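MAU2 chromatid cohesion factor homolog (Saccharomyces cerevisiae, PDB 4XDN) forms a complex with SCC2 that is required for the association of cohesin with chromosomes, and so takes part in sister chromatid cohesion. Local coordinates at residues Glu209-Val222 / Ala236-Gly249. Residues are numbered along the deposited sequence; the frame is centred on the assembly and turned at random.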
loop_
_atom_site.group_PDB
_atom_site.type_symbol
_atom_site.label_atom_id
_atom_site.label_comp_id
_atom_site.label_asym_id
_atom_site.label_seq_id
_atom_site.Cartn_x
_atom_site.Cartn_y
_atom_site.Cartn_z
ATOM N N GLU A 209 14.150 24.232 -6.898
ATOM C CA GLU A 209 14.361 23.709 -5.556
ATOM C C GLU A 209 13.486 24.444 -4.541
ATOM O O GLU A 209 13.218 25.637 -4.687
ATOM C CB GLU A 209 15.839 23.818 -5.173
ATOM C CG GLU A 209 16.159 23.353 -3.763
ATOM C CD GLU A 209 15.655 21.947 -3.473
ATOM O OE1 GLU A 209 15.292 21.670 -2.311
ATOM O OE2 GLU A 209 15.630 21.117 -4.405
ATOM N N LYS A 210 13.039 23.710 -3.525
ATOM C CA LYS A 210 12.183 24.245 -2.466
ATOM C C LYS A 210 10.887 24.839 -3.019
ATOM O O LYS A 210 10.366 25.824 -2.492
ATOM C CB LYS A 210 12.945 25.287 -1.644
ATOM C CG LYS A 210 14.038 24.672 -0.791
ATOM C CD LYS A 210 14.908 25.714 -0.119
ATOM C CE LYS A 210 16.148 25.077 0.487
ATOM N NZ LYS A 210 15.831 23.833 1.250
ATOM N N SER A 211 10.370 24.221 -4.078
ATOM C CA SER A 211 9.077 24.589 -4.643
ATOM C C SER A 211 8.036 23.542 -4.267
ATOM O O SER A 211 8.368 22.379 -4.031
ATOM C CB SER A 211 9.166 24.723 -6.166
ATOM O OG SER A 211 9.383 23.465 -6.780
ATOM N N GLN A 212 6.778 23.964 -4.212
ATOM C CA GLN A 212 5.671 23.061 -3.915
ATOM C C GLN A 212 5.625 21.921 -4.924
ATOM O O GLN A 212 5.337 20.775 -4.579
ATOM C CB GLN A 212 4.347 23.827 -3.922
ATOM C CG GLN A 212 3.119 22.961 -3.709
ATOM C CD GLN A 212 1.842 23.772 -3.671
ATOM O OE1 GLN A 212 1.632 24.657 -4.502
ATOM N NE2 GLN A 212 0.983 23.481 -2.700
ATOM N N TRP A 213 5.920 22.253 -6.174
ATOM C CA TRP A 213 5.885 21.291 -7.263
ATOM C C TRP A 213 6.928 20.188 -7.075
ATOM O O TRP A 213 6.610 19.006 -7.195
ATOM C CB TRP A 213 6.096 22.016 -8.595
ATOM C CG TRP A 213 6.154 21.123 -9.796
ATOM C CD1 TRP A 213 7.146 21.079 -10.730
ATOM C CD2 TRP A 213 5.179 20.152 -10.201
ATOM N NE1 TRP A 213 6.852 20.143 -11.689
ATOM C CE2 TRP A 213 5.651 19.560 -11.389
ATOM C CE3 TRP A 213 3.956 19.726 -9.677
ATOM C CZ2 TRP A 213 4.946 18.563 -12.059
ATOM C CZ3 TRP A 213 3.258 18.735 -10.343
ATOM C CH2 TRP A 213 3.754 18.166 -11.521
ATOM N N LYS A 214 8.165 20.566 -6.769
ATOM C CA LYS A 214 9.224 19.578 -6.588
ATOM C C LYS A 214 8.948 18.685 -5.385
ATOM O O LYS A 214 9.084 17.467 -5.464
ATOM C CB LYS A 214 10.587 20.250 -6.423
ATOM C CG LYS A 214 11.700 19.255 -6.124
ATOM C CD LYS A 214 13.089 19.851 -6.277
ATOM C CE LYS A 214 14.147 18.775 -6.084
ATOM N NZ LYS A 214 15.534 19.290 -6.218
ATOM N N TRP A 215 8.566 19.300 -4.271
ATOM C CA TRP A 215 8.274 18.557 -3.053
ATOM C C TRP A 215 7.085 17.625 -3.245
ATOM O O TRP A 215 7.035 16.549 -2.655
ATOM C CB TRP A 215 8.013 19.518 -1.890
ATOM C CG TRP A 215 9.262 19.942 -1.166
ATOM C CD1 TRP A 215 10.357 19.170 -0.900
ATOM C CD2 TRP A 215 9.544 21.237 -0.620
ATOM N NE1 TRP A 215 11.299 19.902 -0.221
ATOM C CE2 TRP A 215 10.828 21.174 -0.040
ATOM C CE3 TRP A 215 8.838 22.443 -0.567
ATOM C CZ2 TRP A 215 11.416 22.269 0.591
ATOM C CZ3 TRP A 215 9.425 23.530 0.057
ATOM C CH2 TRP A 215 10.701 23.435 0.627
ATOM N N PHE A 216 6.132 18.032 -4.076
ATOM C CA PHE A 216 5.014 17.161 -4.411
ATOM C C PHE A 216 5.502 15.928 -5.166
ATOM O O PHE A 216 5.140 14.801 -4.837
ATOM C CB PHE A 216 3.975 17.900 -5.253
ATOM C CG PHE A 216 3.037 16.984 -5.983
ATOM C CD1 PHE A 216 2.069 16.270 -5.294
ATOM C CD2 PHE A 216 3.132 16.824 -7.354
ATOM C CE1 PHE A 216 1.210 15.418 -5.962
ATOM C CE2 PHE A 216 2.276 15.972 -8.026
ATOM C CZ PHE A 216 1.313 15.268 -7.327
ATOM N N LEU A 217 6.325 16.153 -6.185
ATOM C CA LEU A 217 6.854 15.065 -6.998
ATOM C C LEU A 217 7.709 14.123 -6.165
ATOM O O LEU A 217 7.716 12.915 -6.391
ATOM C CB LEU A 217 7.676 15.618 -8.159
ATOM C CG LEU A 217 6.900 16.402 -9.213
ATOM C CD1 LEU A 217 7.872 17.127 -10.123
ATOM C CD2 LEU A 217 5.990 15.482 -10.011
ATOM N N ASN A 218 8.432 14.681 -5.203
ATOM C CA ASN A 218 9.284 13.876 -4.344
ATOM C C ASN A 218 8.449 12.983 -3.433
ATOM O O ASN A 218 8.856 11.874 -3.098
ATOM C CB ASN A 218 10.205 14.769 -3.514
ATOM C CG ASN A 218 11.168 13.973 -2.662
ATOM O OD1 ASN A 218 12.103 13.360 -3.173
ATOM N ND2 ASN A 218 10.944 13.975 -1.353
ATOM N N LEU A 219 7.276 13.471 -3.039
ATOM C CA LEU A 219 6.347 12.677 -2.245
ATOM C C LEU A 219 5.814 11.516 -3.077
ATOM O O LEU A 219 5.686 10.397 -2.579
ATOM C CB LEU A 219 5.192 13.543 -1.734
ATOM C CG LEU A 219 5.545 14.550 -0.641
ATOM C CD1 LEU A 219 4.432 15.572 -0.475
ATOM C CD2 LEU A 219 5.818 13.840 0.670
ATOM N N CYS A 220 5.504 11.787 -4.343
ATOM C CA CYS A 220 5.089 10.738 -5.271
ATOM C C CYS A 220 6.191 9.693 -5.375
ATOM O O CYS A 220 5.926 8.491 -5.401
ATOM C CB CYS A 220 4.783 11.312 -6.661
ATOM S SG CYS A 220 3.369 12.443 -6.758
ATOM N N TYR A 221 7.430 10.172 -5.428
ATOM C CA TYR A 221 8.594 9.305 -5.551
ATOM C C TYR A 221 8.718 8.385 -4.343
ATOM O O TYR A 221 8.772 7.164 -4.486
ATOM C CB TYR A 221 9.861 10.149 -5.703
ATOM C CG TYR A 221 11.122 9.373 -6.018
ATOM C CD1 TYR A 221 11.072 8.126 -6.626
ATOM C CD2 TYR A 221 12.369 9.899 -5.708
ATOM C CE1 TYR A 221 12.231 7.428 -6.918
ATOM C CE2 TYR A 221 13.528 9.208 -5.992
ATOM C CZ TYR A 221 13.454 7.974 -6.596
ATOM O OH TYR A 221 14.611 7.285 -6.876
ATOM N N VAL A 222 8.754 8.979 -3.154
ATOM C CA VAL A 222 8.908 8.216 -1.922
ATOM C C VAL A 222 7.781 7.196 -1.770
ATOM O O VAL A 222 8.032 6.040 -1.427
ATOM C CB VAL A 222 8.943 9.145 -0.686
ATOM C CG1 VAL A 222 8.894 8.341 0.612
ATOM C CG2 VAL A 222 10.194 10.012 -0.717
ATOM N N ALA A 236 16.398 11.747 -1.720
ATOM C CA ALA A 236 14.941 11.733 -1.640
ATOM C C ALA A 236 14.491 11.813 -0.185
ATOM O O ALA A 236 13.485 12.450 0.133
ATOM C CB ALA A 236 14.382 10.484 -2.298
ATOM N N LEU A 237 15.246 11.159 0.691
ATOM C CA LEU A 237 14.959 11.168 2.121
ATOM C C LEU A 237 15.140 12.570 2.694
ATOM O O LEU A 237 14.295 13.055 3.446
ATOM C CB LEU A 237 15.868 10.175 2.856
ATOM C CG LEU A 237 15.206 9.125 3.751
ATOM C CD1 LEU A 237 14.229 8.265 2.966
ATOM C CD2 LEU A 237 16.271 8.253 4.401
ATOM N N GLN A 238 16.247 13.216 2.340
ATOM C CA GLN A 238 16.514 14.574 2.796
ATOM C C GLN A 238 15.504 15.545 2.197
ATOM O O GLN A 238 15.078 16.495 2.852
ATOM C CB GLN A 238 17.936 15.001 2.427
ATOM C CG GLN A 238 19.024 14.227 3.157
ATOM C CD GLN A 238 20.420 14.692 2.781
ATOM O OE1 GLN A 238 20.588 15.728 2.136
ATOM N NE2 GLN A 238 21.428 13.924 3.182
ATOM N N GLU A 239 15.126 15.300 0.947
ATOM C CA GLU A 239 14.144 16.136 0.271
ATOM C C GLU A 239 12.800 16.029 0.982
ATOM O O GLU A 239 12.077 17.015 1.116
ATOM C CB GLU A 239 14.003 15.728 -1.197
ATOM C CG GLU A 239 13.225 16.720 -2.047
ATOM C CD GLU A 239 13.982 18.017 -2.280
ATOM O OE1 GLU A 239 15.229 17.992 -2.292
ATOM O OE2 GLU A 239 13.324 19.064 -2.453
ATOM N N LEU A 240 12.478 14.822 1.437
ATOM C CA LEU A 240 11.246 14.580 2.181
ATOM C C LEU A 240 11.251 15.337 3.507
ATOM O O LEU A 240 10.262 15.970 3.872
ATOM C CB LEU A 240 11.060 13.079 2.430
ATOM C CG LEU A 240 9.885 12.644 3.312
ATOM C CD1 LEU A 240 8.548 12.975 2.660
ATOM C CD2 LEU A 240 9.977 11.156 3.615
ATOM N N ARG A 241 12.368 15.271 4.223
ATOM C CA ARG A 241 12.470 15.903 5.534
ATOM C C ARG A 241 12.463 17.429 5.434
ATOM O O ARG A 241 12.003 18.113 6.348
ATOM C CB ARG A 241 13.736 15.428 6.258
ATOM C CG ARG A 241 13.685 13.966 6.698
ATOM C CD ARG A 241 14.816 13.621 7.661
ATOM N NE ARG A 241 16.105 13.466 6.984
ATOM C CZ ARG A 241 16.612 12.305 6.572
ATOM N NH1 ARG A 241 15.952 11.168 6.758
ATOM N NH2 ARG A 241 17.793 12.282 5.967
ATOM N N SER A 242 12.963 17.957 4.321
ATOM C CA SER A 242 13.060 19.404 4.141
ATOM C C SER A 242 11.743 20.028 3.679
ATOM O O SER A 242 11.624 21.251 3.621
ATOM C CB SER A 242 14.165 19.740 3.134
ATOM O OG SER A 242 13.809 19.324 1.828
ATOM N N THR A 243 10.767 19.187 3.345
ATOM C CA THR A 243 9.462 19.652 2.879
ATOM C C THR A 243 8.844 20.642 3.864
ATOM O O THR A 243 8.634 20.320 5.032
ATOM C CB THR A 243 8.494 18.472 2.666
ATOM O OG1 THR A 243 9.072 17.541 1.742
ATOM C CG2 THR A 243 7.154 18.957 2.114
ATOM N N GLU A 244 8.560 21.846 3.375
ATOM C CA GLU A 244 8.053 22.928 4.214
ATOM C C GLU A 244 6.533 23.050 4.136
ATOM O O GLU A 244 5.954 23.137 3.051
ATOM C CB GLU A 244 8.708 24.254 3.816
ATOM C CG GLU A 244 9.841 24.674 4.741
ATOM C CD GLU A 244 10.775 25.684 4.104
ATOM O OE1 GLU A 244 10.431 26.885 4.063
ATOM O OE2 GLU A 244 11.862 25.273 3.644
ATOM N N LEU A 245 5.902 23.058 5.308
ATOM C CA LEU A 245 4.450 23.136 5.430
ATOM C C LEU A 245 3.860 24.359 4.734
ATOM O O LEU A 245 2.860 24.260 4.025
ATOM C CB LEU A 245 4.059 23.153 6.913
ATOM C CG LEU A 245 2.621 23.542 7.270
ATOM C CD1 LEU A 245 1.620 22.594 6.630
ATOM C CD2 LEU A 245 2.447 23.568 8.776
ATOM N N HIS A 246 4.485 25.512 4.939
ATOM C CA HIS A 246 3.934 26.774 4.461
ATOM C C HIS A 246 4.179 27.000 2.969
ATOM O O HIS A 246 3.588 27.899 2.369
ATOM C CB HIS A 246 4.516 27.927 5.274
ATOM C CG HIS A 246 4.144 27.881 6.722
ATOM N ND1 HIS A 246 5.073 27.978 7.736
ATOM C CD2 HIS A 246 2.940 27.741 7.328
ATOM C CE1 HIS A 246 4.459 27.902 8.903
ATOM N NE2 HIS A 246 3.164 27.759 8.684
ATOM N N THR A 247 5.044 26.184 2.375
ATOM C CA THR A 247 5.276 26.230 0.935
ATOM C C THR A 247 4.374 25.221 0.234
ATOM O O THR A 247 3.886 25.466 -0.868
ATOM C CB THR A 247 6.750 25.924 0.579
ATOM O OG1 THR A 247 7.602 26.929 1.139
ATOM C CG2 THR A 247 6.952 25.889 -0.932
ATOM N N VAL A 248 4.151 24.090 0.892
ATOM C CA VAL A 248 3.491 22.954 0.264
ATOM C C VAL A 248 2.004 22.886 0.625
ATOM O O VAL A 248 1.207 22.293 -0.102
ATOM C CB VAL A 248 4.213 21.636 0.658
ATOM C CG1 VAL A 248 3.534 20.942 1.847
ATOM C CG2 VAL A 248 4.316 20.708 -0.539
ATOM N N GLY A 249 1.633 23.507 1.740
ATOM C CA GLY A 249 0.257 23.492 2.206
ATOM C C GLY A 249 -0.011 22.337 3.160
ATOM O O GLY A 249 0.710 21.338 3.147
HETATM O O HOH W 1 9.004 15.828 -0.547
#
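The indole of Trp-215 lies with one face against the backbone of Thr-243 and Glu-244, in the short link between helices 234-241 and 245-248. Thr-243 CA sits over this face, 3.6 Å from the centroid of the five-membered ring and 13° off its normal, a CH-pi contact. Lys-210 CA covers the opposite face, sandwiching the ring. Thr-247 CG2 meets the six-membered ring at its edge, 3.6 Å from Trp-215 CZ3. With an alanine here, the space between Lys-210 and the link would probably be left unfilled, and Thr-243 and Thr-247 would lose their aromatic partner.

Gln-212 ties down the end of the short helix. Its CG is anti to the backbone N (chi1 176°) and the chain runs on extended, which carries NE2 to Val-248 O at 2.9 Å. The donor stands above the carbonyl plane. Near the other end, Asn-218 ND2 gives a weak bond to Ala-236 O at 3.3 Å. ND2 also donates to a water, which in turn donates to Trp-215 O and Thr-243 OG1, so one water joins both segments. Leu-219 CD2 and Leu-240 CD1 pack tightly, 3.5 Å apart.

Glu-209 OE1 and Glu-239 OE2 approach to 3.3 Å, two like charges. Lys-214 NZ, in a salt bridge with Glu-209 OE2, probably eases this repulsion. Ser-211 caps helix 212-228: its OG accepts from Lys-214 N and is also bonded to Arg-208 O.

Helix 250-266 packs on Leu-219 and Leu-240, and Tyr-221 stacks on Phe-200 of helix 193-206. The axes of segments 212-222 and 236-241 come within 9.6 Å and cross at -126°. Two helices consecutive in sequence thus pack roughly antiparallel, as in the TPR-like helical array of Scc4.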